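Local coordinates for Rod shape determining protein RodA (Thermus thermophilus, PDB 6BAR), which probably polymerises lipid-linked peptidoglycan precursors into glycan strands for cell wall elongation, as a membrane-embedded glycosyltransferase of the SEDS family, at residues V45-G50 with S337-T342; F55-L60 with L346-L351; A21-G26 with L329-Y334; A110-L115 with S301-M306. All coordinates share one frame; numbering follows the deposited sequence.

Interaction 1 of 4, residues V45-G50 with S337-T342. With OLC ((2R)-2,3-dihydroxypropyl (9Z)-octadec-9-enoate), chain C.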
# COMPACT_ATOMS: atom_id res chain seq x y z
N VAL A 45 3.84 18.67 5.11
CA VAL A 45 2.56 19.03 4.51
C VAL A 45 1.85 17.79 4.00
O VAL A 45 0.61 17.68 4.07
CB VAL A 45 2.76 20.08 3.39
CG1 VAL A 45 1.46 20.31 2.64
CG2 VAL A 45 3.26 21.37 3.98
N ALA A 46 2.60 16.82 3.48
CA ALA A 46 1.99 15.55 3.10
C ALA A 46 1.36 14.85 4.30
O ALA A 46 0.27 14.29 4.18
CB ALA A 46 3.02 14.64 2.43
N LEU A 47 2.04 14.85 5.45
CA LEU A 47 1.45 14.22 6.63
C LEU A 47 0.17 14.93 7.03
O LEU A 47 -0.83 14.28 7.37
CB LEU A 47 2.44 14.21 7.80
CG LEU A 47 1.91 13.69 9.16
CD1 LEU A 47 1.66 12.18 9.16
CD2 LEU A 47 2.86 14.07 10.28
N GLY A 48 0.19 16.26 7.03
CA GLY A 48 -1.03 17.00 7.32
C GLY A 48 -2.16 16.62 6.38
O GLY A 48 -3.27 16.30 6.82
N LEU A 49 -1.89 16.64 5.07
CA LEU A 49 -2.88 16.22 4.09
C LEU A 49 -3.33 14.78 4.32
O LEU A 49 -4.51 14.46 4.13
CB LEU A 49 -2.31 16.36 2.68
CG LEU A 49 -2.04 17.77 2.21
CD1 LEU A 49 -1.40 17.71 0.84
CD2 LEU A 49 -3.34 18.55 2.18
N GLY A 50 -2.41 13.91 4.71
CA GLY A 50 -2.75 12.51 4.87
C GLY A 50 -3.69 12.29 6.04
O GLY A 50 -4.74 11.65 5.90
N SER A 337 3.26 11.49 -1.73
CA SER A 337 2.13 10.73 -2.24
C SER A 337 2.00 9.38 -1.56
O SER A 337 0.89 8.95 -1.24
CB SER A 337 2.26 10.54 -3.75
OG SER A 337 2.82 9.26 -4.03
N SER A 338 3.12 8.68 -1.35
CA SER A 338 3.04 7.37 -0.69
C SER A 338 2.53 7.51 0.73
O SER A 338 1.68 6.73 1.18
CB SER A 338 4.40 6.69 -0.70
OG SER A 338 4.31 5.41 -0.08
N LEU A 339 3.03 8.51 1.46
CA LEU A 339 2.52 8.78 2.80
C LEU A 339 1.02 9.05 2.78
O LEU A 339 0.26 8.43 3.53
CB LEU A 339 3.26 9.98 3.39
CG LEU A 339 2.99 10.20 4.87
CD1 LEU A 339 3.62 9.06 5.65
CD2 LEU A 339 3.57 11.53 5.28
N ILE A 340 0.58 9.99 1.93
CA ILE A 340 -0.84 10.33 1.89
C ILE A 340 -1.68 9.12 1.52
O ILE A 340 -2.71 8.86 2.14
CB ILE A 340 -1.07 11.50 0.91
CG1 ILE A 340 -0.53 12.80 1.50
CG2 ILE A 340 -2.54 11.64 0.59
CD1 ILE A 340 -0.63 13.98 0.57
N ALA A 341 -1.24 8.33 0.54
CA ALA A 341 -2.02 7.19 0.09
C ALA A 341 -2.05 6.09 1.14
O ALA A 341 -3.09 5.43 1.32
CB ALA A 341 -1.46 6.65 -1.22
N THR A 342 -0.94 5.86 1.83
CA THR A 342 -0.94 4.87 2.90
C THR A 342 -1.86 5.30 4.03
O THR A 342 -2.59 4.48 4.59
CB THR A 342 0.48 4.64 3.44
OG1 THR A 342 1.36 4.35 2.35
CG2 THR A 342 0.49 3.48 4.41
C10 OLC C . -7.47 7.13 -2.41
C9 OLC C . -6.18 7.38 -2.12
C8 OLC C . -5.22 7.81 -3.20
C24 OLC C . 2.48 16.68 -2.59
C7 OLC C . -4.18 8.75 -2.63
C6 OLC C . -3.61 9.61 -3.73
C5 OLC C . -2.09 9.53 -3.76
C4 OLC C . -1.52 10.85 -4.22
C3 OLC C . -1.99 11.97 -3.31
C2 OLC C . -1.01 13.13 -3.38
C21 OLC C . 0.32 15.68 -3.33
C1 OLC C . -1.73 14.46 -3.48
C22 OLC C . 0.97 16.71 -2.43
O19 OLC C . -2.87 14.51 -3.90
O25 OLC C . 3.09 17.02 -1.36
O23 OLC C . 0.50 18.00 -2.77
O20 OLC C . -1.07 15.64 -3.08
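Ala46, Leu47, Leu49 and Gly50 of helix 39-56 meet Leu339 and Ile340 of helix 336-354 in a near-parallel pair of predicted transmembrane helices, whose local axes lie 8.3 Å apart and cross at -18°. The approach is closest at Gly50, whose CA is 4.2 Å from CA of Ile340; having no side chain, Gly50 lets the two backbones come together. Ile340 makes the largest single contribution. Its CG1 lies anti to the carbonyl carbon (chi1 -72°) and rests 3.2 Å from Ala46 O, while CD1 reaches on to Leu49 CB at 3.6 Å, the two side chains crossing at a slant. Leu339 sends CD2 to Leu47 CB, 3.8 Å away. Side chains meet through carbon alone, though Ile340 and Leu339 also lie against backbone O and N. A monoolein lies alongside helix 336-354: its acyl chain passes Ile340 CG2, with C3 at 4.0 Å, then Ser337 CB, with C4 at 3.8 Å, and Ala341 CB, with C7 at 3.7 Å. Farther out, Leu47 also packs on Val23 and Phe27 of helix 13-30, and Ser338 OG is hydrogen-bonded to Thr328 OG1 in the preceding loop.

Interaction 2 of 4, residues F55-L60 with L346-L351; sequences FLLQFL and LGLVLL
The amide of Gln58 meets the backbone of Gly347 directly: NE2 donates to Gly347 O at 3.1 Å, with a bent N-H...O angle of 140°. NE2 stands above the carbonyl plane, and Leu351 N, in the helix's own hydrogen bond, reaches the same oxygen from the opposite face. Gln58 OE1 lies beside Leu351 CB at 3.6 Å. Around this polar centre the leucines pack: Leu57 CD1 meets Leu348 CD1 at 3.5 Å, and the two branches of Leu351 approach backbone oxygens, CD2 that of Leu57 and CD1 that of Leu60. The side chain of Gln58 is bent at chi2 (-57°), which turns CD back from an extended course. Its amide is positioned from outside as well, since OE1 is hydrogen-bonded to Tyr11 OH and NE2 also to Ala54 O, one turn back. An alanine in place of Gln58 would probably cost Gly347 O one of the two donors described here, Leu351 N remaining, and deprive Tyr11 OH and Ala54 O of a partner. Gripped at both ends, the buried amide thus bridges segment 55-60 and helix 336-354 by polar bonds within a leucine-rich surround.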
# COMPACT_ATOMS: atom_id res chain seq x y z
N PHE A 55 -9.05 11.49 8.01
CA PHE A 55 -10.16 11.93 8.85
C PHE A 55 -11.41 12.18 8.02
O PHE A 55 -12.49 11.70 8.36
CB PHE A 55 -9.76 13.18 9.65
CG PHE A 55 -10.86 13.72 10.52
CD1 PHE A 55 -11.10 13.19 11.78
CD2 PHE A 55 -11.67 14.76 10.08
CE1 PHE A 55 -12.12 13.68 12.58
CE2 PHE A 55 -12.70 15.25 10.87
CZ PHE A 55 -12.92 14.72 12.12
N LEU A 56 -11.28 12.92 6.91
CA LEU A 56 -12.44 13.18 6.05
C LEU A 56 -13.11 11.88 5.64
O LEU A 56 -14.34 11.80 5.60
CB LEU A 56 -12.02 13.97 4.81
CG LEU A 56 -11.52 15.41 5.00
CD1 LEU A 56 -11.01 16.00 3.68
CD2 LEU A 56 -12.58 16.30 5.63
N LEU A 57 -12.33 10.84 5.35
CA LEU A 57 -12.93 9.58 4.92
C LEU A 57 -13.67 8.87 6.05
O LEU A 57 -14.36 7.88 5.78
CB LEU A 57 -11.86 8.66 4.34
CG LEU A 57 -11.26 9.24 3.07
CD1 LEU A 57 -10.00 8.50 2.70
CD2 LEU A 57 -12.26 9.21 1.93
N GLN A 58 -13.57 9.35 7.29
CA GLN A 58 -14.34 8.78 8.37
C GLN A 58 -15.81 9.18 8.33
O GLN A 58 -16.63 8.55 9.01
CB GLN A 58 -13.73 9.17 9.72
CG GLN A 58 -12.31 8.65 9.92
CD GLN A 58 -12.21 7.15 9.80
OE1 GLN A 58 -13.02 6.42 10.37
NE2 GLN A 58 -11.21 6.68 9.05
N PHE A 59 -16.18 10.21 7.56
CA PHE A 59 -17.59 10.54 7.38
C PHE A 59 -18.20 9.70 6.27
O PHE A 59 -19.10 10.16 5.55
CB PHE A 59 -17.78 12.03 7.08
CG PHE A 59 -17.59 12.94 8.26
CD1 PHE A 59 -17.34 12.42 9.53
CD2 PHE A 59 -17.67 14.32 8.11
CE1 PHE A 59 -17.16 13.26 10.61
CE2 PHE A 59 -17.50 15.16 9.19
CZ PHE A 59 -17.24 14.63 10.44
N LEU A 60 -17.70 8.48 6.11
CA LEU A 60 -18.12 7.58 5.04
C LEU A 60 -18.45 6.23 5.65
O LEU A 60 -17.60 5.61 6.28
CB LEU A 60 -17.03 7.45 3.98
CG LEU A 60 -17.37 6.75 2.66
CD1 LEU A 60 -18.23 7.65 1.78
CD2 LEU A 60 -16.08 6.36 1.96
N LEU A 346 -5.18 3.34 5.21
CA LEU A 346 -5.35 2.98 6.62
C LEU A 346 -6.63 3.58 7.19
O LEU A 346 -7.28 2.94 8.03
CB LEU A 346 -4.12 3.41 7.42
CG LEU A 346 -2.87 2.59 7.08
CD1 LEU A 346 -1.60 3.32 7.51
CD2 LEU A 346 -2.94 1.21 7.71
N GLY A 347 -7.03 4.76 6.74
CA GLY A 347 -8.32 5.31 7.14
C GLY A 347 -9.48 4.46 6.66
O GLY A 347 -10.44 4.21 7.41
N LEU A 348 -9.42 4.01 5.41
CA LEU A 348 -10.43 3.09 4.90
C LEU A 348 -10.49 1.82 5.74
O LEU A 348 -11.58 1.36 6.13
CB LEU A 348 -10.15 2.75 3.44
CG LEU A 348 -10.84 3.59 2.36
CD1 LEU A 348 -10.68 5.07 2.64
CD2 LEU A 348 -10.27 3.25 0.99
N VAL A 349 -9.33 1.21 6.01
CA VAL A 349 -9.36 -0.04 6.77
C VAL A 349 -9.91 0.21 8.17
O VAL A 349 -10.66 -0.61 8.71
CB VAL A 349 -7.96 -0.69 6.78
CG1 VAL A 349 -7.02 -0.05 7.77
CG2 VAL A 349 -8.06 -2.18 7.05
N LEU A 350 -9.62 1.38 8.75
CA LEU A 350 -10.09 1.70 10.10
C LEU A 350 -11.60 1.89 10.14
O LEU A 350 -12.26 1.48 11.10
CB LEU A 350 -9.38 2.96 10.60
CG LEU A 350 -8.81 2.92 12.01
CD1 LEU A 350 -7.82 1.78 12.13
CD2 LEU A 350 -8.15 4.25 12.34
N LEU A 351 -12.15 2.53 9.10
CA LEU A 351 -13.60 2.70 9.05
C LEU A 351 -14.31 1.39 8.73
O LEU A 351 -15.43 1.18 9.21
CB LEU A 351 -14.00 3.79 8.05
CG LEU A 351 -14.26 3.48 6.57
CD1 LEU A 351 -15.70 3.03 6.32
CD2 LEU A 351 -13.92 4.69 5.70

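Interaction 3 of 4, residues A21-G26 with L329-Y334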
# COMPACT_ATOMS: atom_id res chain seq x y z
N ALA A 21 3.62 5.45 15.34
CA ALA A 21 4.99 5.18 15.78
C ALA A 21 5.93 5.02 14.58
O ALA A 21 7.04 5.57 14.56
CB ALA A 21 5.01 3.93 16.66
N ILE A 22 5.49 4.26 13.57
CA ILE A 22 6.30 4.14 12.36
C ILE A 22 6.47 5.50 11.69
O ILE A 22 7.57 5.85 11.24
CB ILE A 22 5.69 3.09 11.42
CG1 ILE A 22 5.57 1.75 12.16
CG2 ILE A 22 6.54 2.91 10.17
CD1 ILE A 22 5.15 0.58 11.30
N VAL A 23 5.40 6.31 11.65
CA VAL A 23 5.47 7.63 11.01
C VAL A 23 6.44 8.54 11.75
O VAL A 23 7.25 9.24 11.13
CB VAL A 23 4.05 8.24 10.92
CG1 VAL A 23 4.11 9.71 10.54
CG2 VAL A 23 3.21 7.47 9.90
N ALA A 24 6.38 8.56 13.09
CA ALA A 24 7.29 9.40 13.86
C ALA A 24 8.74 8.95 13.71
O ALA A 24 9.66 9.78 13.71
CB ALA A 24 6.88 9.39 15.34
N LEU A 25 8.97 7.64 13.56
CA LEU A 25 10.32 7.18 13.27
C LEU A 25 10.78 7.65 11.90
O LEU A 25 11.93 8.11 11.74
CB LEU A 25 10.40 5.67 13.36
CG LEU A 25 10.62 5.18 14.78
CD1 LEU A 25 11.12 3.75 14.77
CD2 LEU A 25 11.60 6.09 15.50
N GLY A 26 9.92 7.53 10.89
CA GLY A 26 10.25 8.05 9.58
C GLY A 26 10.65 9.51 9.62
O GLY A 26 11.62 9.91 8.98
N LEU A 329 9.39 2.38 1.45
CA LEU A 329 8.97 1.78 2.70
C LEU A 329 7.76 2.54 3.21
O LEU A 329 7.87 3.74 3.50
CB LEU A 329 10.11 1.83 3.71
CG LEU A 329 10.05 0.79 4.81
CD1 LEU A 329 9.98 -0.60 4.19
CD2 LEU A 329 11.28 0.92 5.67
N PRO A 330 6.59 1.91 3.33
CA PRO A 330 5.37 2.66 3.64
C PRO A 330 5.42 3.34 5.00
O PRO A 330 5.85 2.75 5.99
CB PRO A 330 4.27 1.59 3.58
CG PRO A 330 4.99 0.27 3.67
CD PRO A 330 6.32 0.49 3.04
N LEU A 331 4.98 4.61 5.03
CA LEU A 331 4.92 5.46 6.21
C LEU A 331 6.29 5.91 6.69
O LEU A 331 6.40 6.82 7.53
CB LEU A 331 4.19 4.76 7.37
CG LEU A 331 2.72 4.35 7.21
CD1 LEU A 331 2.31 3.43 8.35
CD2 LEU A 331 1.83 5.58 7.17
N PHE A 332 7.36 5.31 6.16
CA PHE A 332 8.72 5.54 6.64
C PHE A 332 9.61 6.24 5.62
O PHE A 332 10.27 7.23 5.95
CB PHE A 332 9.36 4.21 7.04
CG PHE A 332 10.70 4.36 7.71
CD1 PHE A 332 10.78 4.71 9.05
CD2 PHE A 332 11.88 4.16 7.01
CE1 PHE A 332 12.00 4.86 9.67
CE2 PHE A 332 13.11 4.30 7.62
CZ PHE A 332 13.17 4.65 8.96
N SER A 333 9.66 5.75 4.39
CA SER A 333 10.53 6.35 3.39
C SER A 333 9.97 7.68 2.91
O SER A 333 8.79 8.00 3.11
CB SER A 333 10.72 5.40 2.20
OG SER A 333 11.65 5.93 1.27
N TYR A 334 10.84 8.47 2.28
CA TYR A 334 10.47 9.80 1.81
C TYR A 334 9.55 9.70 0.60
O TYR A 334 9.74 8.87 -0.29
CB TYR A 334 11.72 10.61 1.44
CG TYR A 334 11.39 11.92 0.77
CD1 TYR A 334 10.97 13.02 1.51
CD2 TYR A 334 11.46 12.05 -0.61
CE1 TYR A 334 10.65 14.21 0.91
CE2 TYR A 334 11.14 13.24 -1.23
CZ TYR A 334 10.74 14.32 -0.46
OH TYR A 334 10.43 15.51 -1.07
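Gly26 and Phe332 form the close part of this contact between helix 13-30 and the loop before helix 336-354. Phe332 CD1 lies 3.4 Å from Gly26 CA, and CE1 is 3.6 Å from Gly26 N; a side chain at Gly26 would point at the loop backbone, where the carbonyls of Leu331 and Phe332 stand. A chi1 of -173° sets CG of Phe332 anti to the backbone N; the ring beyond it has Ile22 O at its edge, near the ring plane. Val23 CG2 meets Leu331 CD2 at 3.6 Å. The flanks are looser. Ile22 CG2 is 4.1 Å from Leu331 CB, with the two side chains at about a right angle. Of the partly exposed Leu25 side chain, CB comes nearest Phe332 CE1, at 4.1 Å, and the backbone C is closer still. Ser333 and Tyr334 point away from helix 13-30; Tyr334 packs on helix 39-56 instead. Outside the contact, Phe332 makes an edge-to-face pair with Trp261, and Pro330 O is hydrogen-bonded to Tyr277 OH. Leu329 O receives both Phe332 N and Ser333 N, and the positive phi of Leu331 (72°) fits a type II beta turn with Pro330 and Leu331 at its corners, set here against helix 13-30.

Interaction 4 of 4, residues A110-L115 with S301-M306; sequences AKLGLL and SGFAGM
Leu115 and Met306 reach toward each other tip to tip, joining helix 106-121 to helix 294-319; the local axes run 10.5 Å apart with 148° between their directions. The sulfur contacts come first. Met306 SD lies 3.7 Å from Leu115 CD1 and 3.9 Å from Lys111 CD, its chain extended beyond CG (chi2 -175° carries SD outward), and its CE sits near Leu115 CG and CD2. The hydrocarbon contacts fall to the two branches of Leu115 and to Leu112. CD2 of Leu115 rests 3.7 Å from Gly302 CA, where the absence of a side chain leaves it place, and CD1 lies 4.3 Å from Phe303 CB. Leu112 CD2 comes up to the edge of the Phe303 ring, in its plane, 3.8 Å from CE1. An alanine at Leu115 would probably leave a gap between Gly302, Phe303 and Met306 and take from Met306 SD and CE their Leu115 contacts, leaving SD with Lys111. The charge of Lys111 is directed elsewhere: its chain bends at chi3 and chi4, its end leads away from helix 294-319, and NZ forms a salt bridge with Glu108, leaving its methylenes for Met306. Val158 of helix 153-170 touches both Lys111 and Met306, and the monoolein that runs along helix 336-354 also touches Leu112. The contact is a buried, apolar crossing of two roughly antiparallel helices, at the middle of a polytopic membrane bundle.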
# COMPACT_ATOMS: atom_id res chain seq x y z
N ALA A 110 -5.44 2.62 -8.14
CA ALA A 110 -5.62 1.27 -8.69
C ALA A 110 -5.60 0.22 -7.59
O ALA A 110 -6.47 -0.66 -7.55
CB ALA A 110 -4.54 0.97 -9.72
N LYS A 111 -4.62 0.30 -6.69
CA LYS A 111 -4.54 -0.69 -5.61
C LYS A 111 -5.82 -0.72 -4.79
O LYS A 111 -6.43 -1.78 -4.60
CB LYS A 111 -3.32 -0.41 -4.72
CG LYS A 111 -1.97 -0.49 -5.43
CD LYS A 111 -0.82 -0.73 -4.46
CE LYS A 111 -0.62 0.42 -3.51
NZ LYS A 111 -0.15 1.64 -4.20
N LEU A 112 -6.27 0.45 -4.33
CA LEU A 112 -7.47 0.48 -3.49
C LEU A 112 -8.71 0.04 -4.27
O LEU A 112 -9.52 -0.75 -3.78
CB LEU A 112 -7.66 1.86 -2.87
CG LEU A 112 -6.49 2.31 -1.97
CD1 LEU A 112 -6.71 3.68 -1.32
CD2 LEU A 112 -6.18 1.25 -0.91
N GLY A 113 -8.87 0.55 -5.50
CA GLY A 113 -10.02 0.17 -6.30
C GLY A 113 -10.08 -1.32 -6.61
O GLY A 113 -11.14 -1.93 -6.54
N LEU A 114 -8.93 -1.92 -6.94
CA LEU A 114 -8.92 -3.35 -7.22
C LEU A 114 -9.19 -4.16 -5.97
O LEU A 114 -9.91 -5.17 -6.03
CB LEU A 114 -7.60 -3.78 -7.85
CG LEU A 114 -7.56 -5.25 -8.28
CD1 LEU A 114 -8.70 -5.57 -9.23
CD2 LEU A 114 -6.23 -5.61 -8.92
N LEU A 115 -8.63 -3.75 -4.82
CA LEU A 115 -8.92 -4.46 -3.58
C LEU A 115 -10.41 -4.44 -3.28
O LEU A 115 -11.01 -5.49 -3.00
CB LEU A 115 -8.12 -3.86 -2.42
CG LEU A 115 -6.63 -4.24 -2.36
CD1 LEU A 115 -5.93 -3.55 -1.20
CD2 LEU A 115 -6.47 -5.75 -2.25
N SER A 301 -7.25 -8.25 4.42
CA SER A 301 -6.11 -9.12 4.18
C SER A 301 -5.34 -8.71 2.92
O SER A 301 -4.11 -8.77 2.90
CB SER A 301 -6.55 -10.58 4.10
OG SER A 301 -7.51 -10.78 3.08
N GLY A 302 -6.06 -8.29 1.87
CA GLY A 302 -5.38 -7.79 0.69
C GLY A 302 -4.53 -6.57 0.99
O GLY A 302 -3.39 -6.46 0.54
N PHE A 303 -5.08 -5.64 1.78
CA PHE A 303 -4.33 -4.45 2.16
C PHE A 303 -3.06 -4.82 2.93
O PHE A 303 -1.96 -4.34 2.61
CB PHE A 303 -5.21 -3.52 2.99
CG PHE A 303 -4.66 -2.13 3.13
CD1 PHE A 303 -4.98 -1.15 2.20
CD2 PHE A 303 -3.83 -1.79 4.18
CE1 PHE A 303 -4.48 0.13 2.32
CE2 PHE A 303 -3.33 -0.51 4.31
CZ PHE A 303 -3.65 0.45 3.38
N ALA A 304 -3.20 -5.68 3.95
CA ALA A 304 -2.04 -6.09 4.73
C ALA A 304 -1.01 -6.80 3.87
O ALA A 304 0.20 -6.61 4.06
CB ALA A 304 -2.47 -7.00 5.88
N GLY A 305 -1.47 -7.61 2.91
CA GLY A 305 -0.54 -8.26 2.00
C GLY A 305 0.27 -7.27 1.20
O GLY A 305 1.50 -7.35 1.13
N MET A 306 -0.41 -6.31 0.57
CA MET A 306 0.31 -5.31 -0.22
C MET A 306 1.33 -4.56 0.63
O MET A 306 2.47 -4.31 0.19
CB MET A 306 -0.70 -4.35 -0.86
CG MET A 306 -1.53 -4.99 -1.95
SD MET A 306 -2.60 -3.81 -2.80
CE MET A 306 -3.05 -4.77 -4.24

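Interactions 1 and 2 lie on the same helix pair, 39-56 with 336-354, with centres about 14 Å apart, so the pair is joined at two levels. Interaction 3, centred about 11 Å from interaction 1, brings in helix 13-30: Leu47 CD1 packs on Val23 CG1 at 3.7 Å, and Thr342 CG2 on Leu331 CG at 3.7 Å. Interaction 4 ties in on the side of interaction 2, about 15 Å away between centres, where Phe303 CZ lies 3.7 Å from Leu346 N. It does not touch interaction 3. One bound monoolein is shared by interactions 1 and 4 and another lies beside interaction 3, consistent with a lipid-embedded setting for this helical bundle.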